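Local structure of surface protein VspA (Borrelia turicatae, 2GA0) at residues D27-V32 and T148-L153; K57-I62 and D117-A122. The protein is an outer-membrane surface lipoprotein of the variable small protein family that probably serves evasion of the host immune response through switching between antigenically distinct proteins. One frame throughout, in Å; residues are numbered along the deposited sequence.

Interaction 1. Residues D27-V32 and T148-L153; sequences DVHTLV and TAIDAL. With NI (nickel (II) ion), chain I.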
ATOM      1  N   ASP A  27      -1.457  -4.815   6.429  1.00 19.05           N
ATOM      2  CA  ASP A  27      -0.593  -4.579   5.283  1.00 19.20           C
ATOM      3  C   ASP A  27      -1.287  -4.997   3.980  1.00 18.91           C
ATOM      4  O   ASP A  27      -1.271  -4.271   3.005  1.00 19.54           O
ATOM      5  CB  ASP A  27       0.787  -5.188   5.513  1.00 20.06           C
ATOM      6  CG  ASP A  27       1.586  -5.322   4.247  1.00 23.58           C
ATOM      7  OD1 ASP A  27       1.625  -6.451   3.691  1.00 28.54           O
ATOM      8  OD2 ASP A  27       2.224  -4.378   3.711  1.00 27.68           O
ATOM      9  N   VAL A  28      -1.991  -6.109   3.983  1.00 18.77           N
ATOM     10  CA  VAL A  28      -2.828  -6.485   2.835  1.00 18.30           C
ATOM     11  C   VAL A  28      -3.957  -5.469   2.593  1.00 18.54           C
ATOM     12  O   VAL A  28      -4.191  -5.077   1.479  1.00 19.43           O
ATOM     13  CB  VAL A  28      -3.403  -7.949   2.981  1.00 17.79           C
ATOM     14  CG1 VAL A  28      -4.167  -8.374   1.792  1.00 16.15           C
ATOM     15  CG2 VAL A  28      -2.309  -8.912   3.201  1.00 16.82           C
ATOM     16  N   HIS A  29      -4.658  -4.997   3.605  1.00 18.69           N
ATOM     17  CA  HIS A  29      -5.740  -4.049   3.307  1.00 18.80           C
ATOM     18  C   HIS A  29      -5.197  -2.764   2.677  1.00 18.98           C
ATOM     19  O   HIS A  29      -5.835  -2.187   1.778  1.00 19.12           O
ATOM     20  CB  HIS A  29      -6.635  -3.755   4.514  1.00 19.22           C
ATOM     21  CG  HIS A  29      -7.800  -2.841   4.223  1.00 21.61           C
ATOM     22  ND1 HIS A  29      -7.737  -1.472   4.408  1.00 22.14           N
ATOM     23  CD2 HIS A  29      -9.074  -3.106   3.824  1.00 23.43           C
ATOM     24  CE1 HIS A  29      -8.911  -0.937   4.109  1.00 24.08           C
ATOM     25  NE2 HIS A  29      -9.740  -1.900   3.737  1.00 28.10           N
ATOM     26  N   THR A  30      -4.006  -2.335   3.097  1.00 18.72           N
ATOM     27  CA  THR A  30      -3.477  -1.093   2.594  1.00 18.03           C
ATOM     28  C   THR A  30      -3.087  -1.293   1.160  1.00 18.56           C
ATOM     29  O   THR A  30      -3.407  -0.443   0.340  1.00 18.99           O
ATOM     30  CB  THR A  30      -2.350  -0.619   3.441  1.00 17.45           C
ATOM     31  OG1 THR A  30      -2.898  -0.132   4.654  1.00 17.01           O
ATOM     32  CG2 THR A  30      -1.719   0.612   2.854  1.00 17.08           C
ATOM     33  N   LEU A  31      -2.444  -2.415   0.834  1.00 18.42           N
ATOM     34  CA  LEU A  31      -2.103  -2.682  -0.577  1.00 18.54           C
ATOM     35  C   LEU A  31      -3.350  -2.694  -1.468  1.00 18.84           C
ATOM     36  O   LEU A  31      -3.343  -2.124  -2.538  1.00 19.08           O
ATOM     37  CB  LEU A  31      -1.321  -3.976  -0.725  1.00 18.20           C
ATOM     38  CG  LEU A  31       0.137  -3.893  -0.253  1.00 18.35           C
ATOM     39  CD1 LEU A  31       0.845  -5.221  -0.485  1.00 17.72           C
ATOM     40  CD2 LEU A  31       0.896  -2.780  -0.981  1.00 19.02           C
ATOM     41  N   VAL A  32      -4.433  -3.298  -1.000  1.00 18.57           N
ATOM     42  CA  VAL A  32      -5.660  -3.300  -1.790  1.00 18.67           C
ATOM     43  C   VAL A  32      -6.239  -1.864  -1.921  1.00 18.82           C
ATOM     44  O   VAL A  32      -6.538  -1.425  -3.018  1.00 18.94           O
ATOM     45  CB  VAL A  32      -6.723  -4.348  -1.220  1.00 18.63           C
ATOM     46  CG1 VAL A  32      -8.091  -4.223  -1.913  1.00 16.54           C
ATOM     47  CG2 VAL A  32      -6.165  -5.805  -1.281  1.00 17.09           C
ATOM     48  N   THR A 148     -14.186  -6.136  -0.218  1.00 18.52           N
ATOM     49  CA  THR A 148     -15.122  -6.617   0.783  1.00 18.28           C
ATOM     50  C   THR A 148     -14.462  -7.684   1.630  1.00 18.53           C
ATOM     51  O   THR A 148     -14.531  -7.651   2.862  1.00 18.71           O
ATOM     52  CB  THR A 148     -16.371  -7.180   0.087  1.00 18.00           C
ATOM     53  OG1 THR A 148     -17.024  -6.106  -0.583  1.00 18.10           O
ATOM     54  CG2 THR A 148     -17.430  -7.685   1.058  1.00 15.60           C
ATOM     55  N   ALA A 149     -13.795  -8.617   0.975  1.00 18.34           N
ATOM     56  CA  ALA A 149     -13.198  -9.717   1.684  1.00 18.31           C
ATOM     57  C   ALA A 149     -12.107  -9.259   2.635  1.00 18.59           C
ATOM     58  O   ALA A 149     -12.105  -9.648   3.788  1.00 18.83           O
ATOM     59  CB  ALA A 149     -12.694 -10.745   0.731  1.00 18.56           C
ATOM     60  N   ILE A 150     -11.196  -8.408   2.194  1.00 18.56           N
ATOM     61  CA  ILE A 150     -10.194  -7.917   3.138  1.00 18.32           C
ATOM     62  C   ILE A 150     -10.765  -7.016   4.237  1.00 18.78           C
ATOM     63  O   ILE A 150     -10.287  -7.035   5.369  1.00 19.20           O
ATOM     64  CB  ILE A 150      -8.967  -7.295   2.444  1.00 18.10           C
ATOM     65  CG1 ILE A 150      -7.889  -7.005   3.468  1.00 17.34           C
ATOM     66  CG2 ILE A 150      -9.331  -6.082   1.560  1.00 17.70           C
ATOM     67  CD1 ILE A 150      -7.294  -8.281   4.100  1.00 17.85           C
ATOM     68  N   ASP A 151     -11.802  -6.245   3.944  1.00 18.79           N
ATOM     69  CA  ASP A 151     -12.394  -5.453   5.004  1.00 19.05           C
ATOM     70  C   ASP A 151     -12.891  -6.389   6.089  1.00 19.03           C
ATOM     71  O   ASP A 151     -12.742  -6.103   7.276  1.00 19.52           O
ATOM     72  CB  ASP A 151     -13.550  -4.597   4.514  1.00 19.26           C
ATOM     73  CG  ASP A 151     -13.123  -3.316   3.842  1.00 21.64           C
ATOM     74  OD1 ASP A 151     -11.944  -2.856   3.869  1.00 29.60           O
ATOM     75  OD2 ASP A 151     -13.956  -2.671   3.196  1.00 24.14           O
ATOM     76  N   ALA A 152     -13.505  -7.505   5.700  1.00 19.12           N
ATOM     77  CA  ALA A 152     -14.033  -8.457   6.696  1.00 18.76           C
ATOM     78  C   ALA A 152     -12.901  -9.068   7.514  1.00 18.58           C
ATOM     79  O   ALA A 152     -13.009  -9.141   8.726  1.00 19.05           O
ATOM     80  CB  ALA A 152     -14.878  -9.536   6.044  1.00 18.08           C
ATOM     81  N   LEU A 153     -11.820  -9.470   6.852  1.00 18.19           N
ATOM     82  CA  LEU A 153     -10.675 -10.057   7.524  1.00 18.24           C
ATOM     83  C   LEU A 153     -10.085  -9.071   8.522  1.00 18.65           C
ATOM     84  O   LEU A 153      -9.802  -9.431   9.673  1.00 18.68           O
ATOM     85  CB  LEU A 153      -9.602 -10.502   6.520  1.00 17.87           C
ATOM     86  CG  LEU A 153      -8.432 -11.262   7.148  1.00 17.56           C
ATOM     87  CD1 LEU A 153      -8.952 -12.492   7.901  1.00 15.98           C
ATOM     88  CD2 LEU A 153      -7.314 -11.624   6.166  1.00 14.98           C
TER
HETATM   89 NI    NI I   7     -11.422  -1.403   2.635  1.00 41.15          NI
HETATM   90  O   HOH W   1     -11.708  -0.143   4.408  1.00 31.68           O
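His-29 and Asp-151, on two helices, bind the same nickel ion. The imidazole binds it through NE2, with NE2 to nickel 2.1 Å, and the carboxylate through OD1, with OD1 to nickel 2.0 Å; water 1 is a third ligand. The carboxylate plane is turned 37° from that of the ring; the crowding of OD1 against the ring in the model is doubtful. With CG of His-29 anti to the backbone N (chi1 -177°), the ring extends from its helix toward 148-153. The bond from CA to CB of Asp-151 points neither toward 27-32 nor away from it, but with CG beside the backbone N (chi1 -81°) the carboxylate end comes nearer and OD1 meets the metal. The ion thus joins one turn of each helix at the more open side of the contact.

Apolar contacts fill the interior, and all of them converge on Ile-150. Its CG1 lies against His-29 CB at 3.6 Å, at the point where the two backbones come nearest. The two branches part at CB: CD1, beyond CG1, meets Val-28 CG1 at 3.9 Å, and the CG2 methyl meets Val-32 CG1 at 4.1 Å, one helical turn on.

Helices 8-40 and 140-166 run roughly antiparallel here, their local axes 9.6 Å apart at an angle of 152°. Val-28 and Val-32 also touch Val-72 of helix 59-79, Ala-149 and Leu-153 pack on helix 87-109, and Asp-27 and Thr-30 hydrogen-bond to the second subunit, placing the contact inside a helical bundle.

Interaction 2. Residues K57-I62 and D117-A122; sequences KNAKLI and DDVKDA. With NI (nickel (II) ion), chain J.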
ATOM      1  N   LYS A  57      -3.470   5.834 -22.772  1.00 18.87           N
ATOM      2  CA  LYS A  57      -2.132   5.263 -22.600  1.00 18.93           C
ATOM      3  C   LYS A  57      -1.947   4.716 -21.172  1.00 18.86           C
ATOM      4  O   LYS A  57      -0.961   5.042 -20.506  1.00 19.24           O
ATOM      5  CB  LYS A  57      -1.045   6.302 -22.908  1.00 18.73           C
ATOM      6  CG  LYS A  57      -0.855   6.649 -24.416  1.00 21.55           C
ATOM      7  CD  LYS A  57      -1.491   8.034 -24.797  1.00 25.20           C
ATOM      8  CE  LYS A  57      -0.566   9.263 -24.466  1.00 26.10           C
ATOM      9  NZ  LYS A  57      -1.199  10.498 -23.823  1.00 32.58           N
ATOM     10  N   ASN A  58      -2.883   3.889 -20.710  1.00 18.52           N
ATOM     11  CA  ASN A  58      -2.921   3.448 -19.326  1.00 18.27           C
ATOM     12  C   ASN A  58      -2.371   2.069 -19.028  1.00 18.32           C
ATOM     13  O   ASN A  58      -2.359   1.651 -17.882  1.00 18.69           O
ATOM     14  CB  ASN A  58      -4.373   3.478 -18.836  1.00 18.18           C
ATOM     15  CG  ASN A  58      -4.883   4.862 -18.669  1.00 17.69           C
ATOM     16  OD1 ASN A  58      -4.338   5.627 -17.867  1.00 17.16           O
ATOM     17  ND2 ASN A  58      -5.902   5.229 -19.451  1.00 15.93           N
ATOM     18  N   ALA A  59      -1.951   1.334 -20.042  1.00 18.34           N
ATOM     19  CA  ALA A  59      -1.520  -0.052 -19.854  1.00 18.41           C
ATOM     20  C   ALA A  59      -0.584  -0.272 -18.650  1.00 18.56           C
ATOM     21  O   ALA A  59      -0.807  -1.138 -17.823  1.00 18.53           O
ATOM     22  CB  ALA A  59      -0.864  -0.578 -21.116  1.00 17.99           C
ATOM     23  N   LYS A  60       0.471   0.534 -18.566  1.00 18.64           N
ATOM     24  CA  LYS A  60       1.528   0.331 -17.590  1.00 18.20           C
ATOM     25  C   LYS A  60       1.023   0.655 -16.185  1.00 18.87           C
ATOM     26  O   LYS A  60       1.450   0.034 -15.215  1.00 19.04           O
ATOM     27  CB  LYS A  60       2.759   1.158 -17.963  1.00 17.41           C
ATOM     28  CG  LYS A  60       3.848   0.390 -18.772  1.00 17.93           C
ATOM     29  CD  LYS A  60       3.257  -0.437 -19.942  1.00 18.56           C
ATOM     30  CE  LYS A  60       4.277  -1.044 -20.872  1.00 19.87           C
ATOM     31  NZ  LYS A  60       4.529  -0.172 -22.068  1.00 20.81           N
ATOM     32  N   LEU A  61       0.097   1.611 -16.068  1.00 18.56           N
ATOM     33  CA  LEU A  61      -0.567   1.827 -14.816  1.00 18.13           C
ATOM     34  C   LEU A  61      -1.345   0.573 -14.410  1.00 18.74           C
ATOM     35  O   LEU A  61      -1.279   0.179 -13.244  1.00 18.90           O
ATOM     36  CB  LEU A  61      -1.454   3.054 -14.883  1.00 17.29           C
ATOM     37  CG  LEU A  61      -2.232   3.344 -13.607  1.00 17.54           C
ATOM     38  CD1 LEU A  61      -1.319   3.639 -12.449  1.00 14.04           C
ATOM     39  CD2 LEU A  61      -3.308   4.461 -13.798  1.00 16.40           C
ATOM     40  N   ILE A  62      -2.050  -0.082 -15.344  1.00 18.69           N
ATOM     41  CA  ILE A  62      -2.812  -1.276 -14.963  1.00 18.76           C
ATOM     42  C   ILE A  62      -1.817  -2.328 -14.595  1.00 18.85           C
ATOM     43  O   ILE A  62      -2.070  -3.133 -13.726  1.00 19.61           O
ATOM     44  CB  ILE A  62      -3.739  -1.821 -16.084  1.00 19.29           C
ATOM     45  CG1 ILE A  62      -4.555  -0.700 -16.747  1.00 21.24           C
ATOM     46  CG2 ILE A  62      -4.684  -2.880 -15.543  1.00 18.07           C
ATOM     47  CD1 ILE A  62      -5.354   0.169 -15.703  1.00 23.59           C
ATOM     48  N   ASP A 117      -1.327  -1.081 -26.746  1.00 19.61           N
ATOM     49  CA  ASP A 117      -0.494   0.125 -26.717  1.00 19.87           C
ATOM     50  C   ASP A 117      -1.248   1.391 -26.329  1.00 19.65           C
ATOM     51  O   ASP A 117      -0.624   2.421 -26.018  1.00 20.14           O
ATOM     52  CB  ASP A 117       0.329   0.289 -28.010  1.00 20.74           C
ATOM     53  CG  ASP A 117       1.702  -0.458 -27.934  1.00 24.83           C
ATOM     54  OD1 ASP A 117       2.660   0.101 -27.277  1.00 26.78           O
ATOM     55  OD2 ASP A 117       1.901  -1.608 -28.478  1.00 26.43           O
ATOM     56  N   ASP A 118      -2.573   1.335 -26.320  1.00 19.10           N
ATOM     57  CA  ASP A 118      -3.292   2.478 -25.842  1.00 19.05           C
ATOM     58  C   ASP A 118      -4.600   2.093 -25.136  1.00 19.26           C
ATOM     59  O   ASP A 118      -5.697   2.059 -25.743  1.00 19.50           O
ATOM     60  CB  ASP A 118      -3.474   3.453 -26.976  1.00 19.54           C
ATOM     61  CG  ASP A 118      -3.830   4.796 -26.488  1.00 21.05           C
ATOM     62  OD1 ASP A 118      -3.873   5.747 -27.311  1.00 20.44           O
ATOM     63  OD2 ASP A 118      -4.085   4.973 -25.270  1.00 22.51           O
ATOM     64  N   VAL A 119      -4.474   1.782 -23.848  1.00 18.90           N
ATOM     65  CA  VAL A 119      -5.638   1.473 -23.044  1.00 18.60           C
ATOM     66  C   VAL A 119      -6.338   2.771 -22.671  1.00 18.73           C
ATOM     67  O   VAL A 119      -5.778   3.580 -21.921  1.00 18.89           O
ATOM     68  CB  VAL A 119      -5.238   0.677 -21.780  1.00 18.27           C
ATOM     69  CG1 VAL A 119      -6.448  -0.074 -21.203  1.00 17.12           C
ATOM     70  CG2 VAL A 119      -4.162  -0.304 -22.110  1.00 18.09           C
ATOM     71  N   LYS A 120      -7.541   2.974 -23.198  1.00 18.62           N
ATOM     72  CA  LYS A 120      -8.293   4.203 -22.905  1.00 18.68           C
ATOM     73  C   LYS A 120      -8.799   4.241 -21.459  1.00 18.55           C
ATOM     74  O   LYS A 120      -8.976   3.211 -20.809  1.00 18.58           O
ATOM     75  CB  LYS A 120      -9.384   4.432 -23.965  1.00 18.47           C
ATOM     76  CG  LYS A 120      -8.793   4.626 -25.351  1.00 18.04           C
ATOM     77  CD  LYS A 120      -9.843   4.683 -26.410  1.00 20.77           C
ATOM     78  CE  LYS A 120      -9.710   5.976 -27.231  1.00 23.51           C
ATOM     79  NZ  LYS A 120      -9.878   7.275 -26.433  1.00 23.23           N
ATOM     80  N   ASP A 121      -9.000   5.442 -20.953  1.00 18.65           N
ATOM     81  CA  ASP A 121      -9.501   5.637 -19.596  1.00 18.28           C
ATOM     82  C   ASP A 121     -10.659   4.716 -19.234  1.00 18.29           C
ATOM     83  O   ASP A 121     -10.578   4.023 -18.239  1.00 18.67           O
ATOM     84  CB  ASP A 121      -9.845   7.105 -19.389  1.00 17.75           C
ATOM     85  CG  ASP A 121      -8.659   8.010 -19.590  1.00 16.57           C
ATOM     86  OD1 ASP A 121      -7.516   7.517 -19.749  1.00 15.19           O
ATOM     87  OD2 ASP A 121      -8.795   9.249 -19.630  1.00 18.34           O
ATOM     88  N   ALA A 122     -11.709   4.672 -20.055  1.00 18.73           N
ATOM     89  CA  ALA A 122     -12.900   3.860 -19.764  1.00 18.70           C
ATOM     90  C   ALA A 122     -12.522   2.402 -19.448  1.00 18.89           C
ATOM     91  O   ALA A 122     -12.944   1.822 -18.446  1.00 18.74           O
ATOM     92  CB  ALA A 122     -13.876   3.907 -20.905  1.00 18.27           C
TER
HETATM   93 NI    NI J  14      -1.322  12.505 -24.263  1.00 61.98          NI
HETATM   94  O   HOH W   2      -1.363   1.976 -23.052  1.00 24.59           O
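Asn-58, just before helix 59-79, and Val-119, in the loop before helix 121-128, form the tight centre of this contact. The carbonyl oxygen of Val-119 accepts two bonds from Asn-58: the backbone N approaches in the carbonyl plane on a lone pair at 3.2 Å, and ND2 comes at 3.0 Å, tilted 25° from that plane. ND2 also donates to Asp-121 OD1 at 2.8 Å; that oxygen uses its anti lone pair and lies in the amide plane, although the carboxylate itself is turned 54° from the amide. With CG beside the backbone N (chi1 -71°), Asn-58 places its amide within reach of both acceptors. OD1 of Asn-58 is held by Gly-43 N, which fixes which way round the amide sits, and Asp-121 OD1 also accepts from Asp-56 N. Next to this polar core, Val-119 CG2 packs on Ala-59 CB at 3.5 Å. Water 2 bridges the two segments, accepting from Ala-59 N and Val-119 N, with a weak bond to Asp-117 O. Asp-118 OD2 takes the backbone N of Lys-57 at 2.7 Å, nearly along its C-O axis, and Lys-57 CG packs 3.7 Å from the same OD2.

Toward solvent the grip thins. The lysine chain bends away, and its NZ binds a second nickel, 2.1 Å from the ion, together with Asp-54. Lys-120 points outward and makes a salt bridge with Asp-56, while Asp-117 reaches Lys-57 of the second subunit.

Lys-120 occupies the N-cap position of helix 121-128. The contact joins two helix-entry segments through the Asn-58 amide, the carboxylates of Asp-118 and Asp-121 and one backbone-to-backbone bond, beside a two-residue nickel site at the end of a helical bundle.

Overall arrangement
From the N terminus, helix 8-40 supplies residues 27-32 and leads through the hairpin of strands 44-47 and 50-53 to residues 57-62, where helix 59-79 starts. Helix 87-109 and the short helix 111-114 follow before residues 117-122 return to that start and close the inner loop, interaction 2. The chain continues through helix 121-128 into helix 140-166, whose residues 148-153 meet 27-32 and close the outer loop, interaction 1. The smaller loop therefore lies wholly within the larger one. Interaction 1 joins the first and last long helices near the centre of the chain; interaction 2 ties two helix beginnings together. The centres of the two interactions are about 25 Å apart. Both also touch the second subunit.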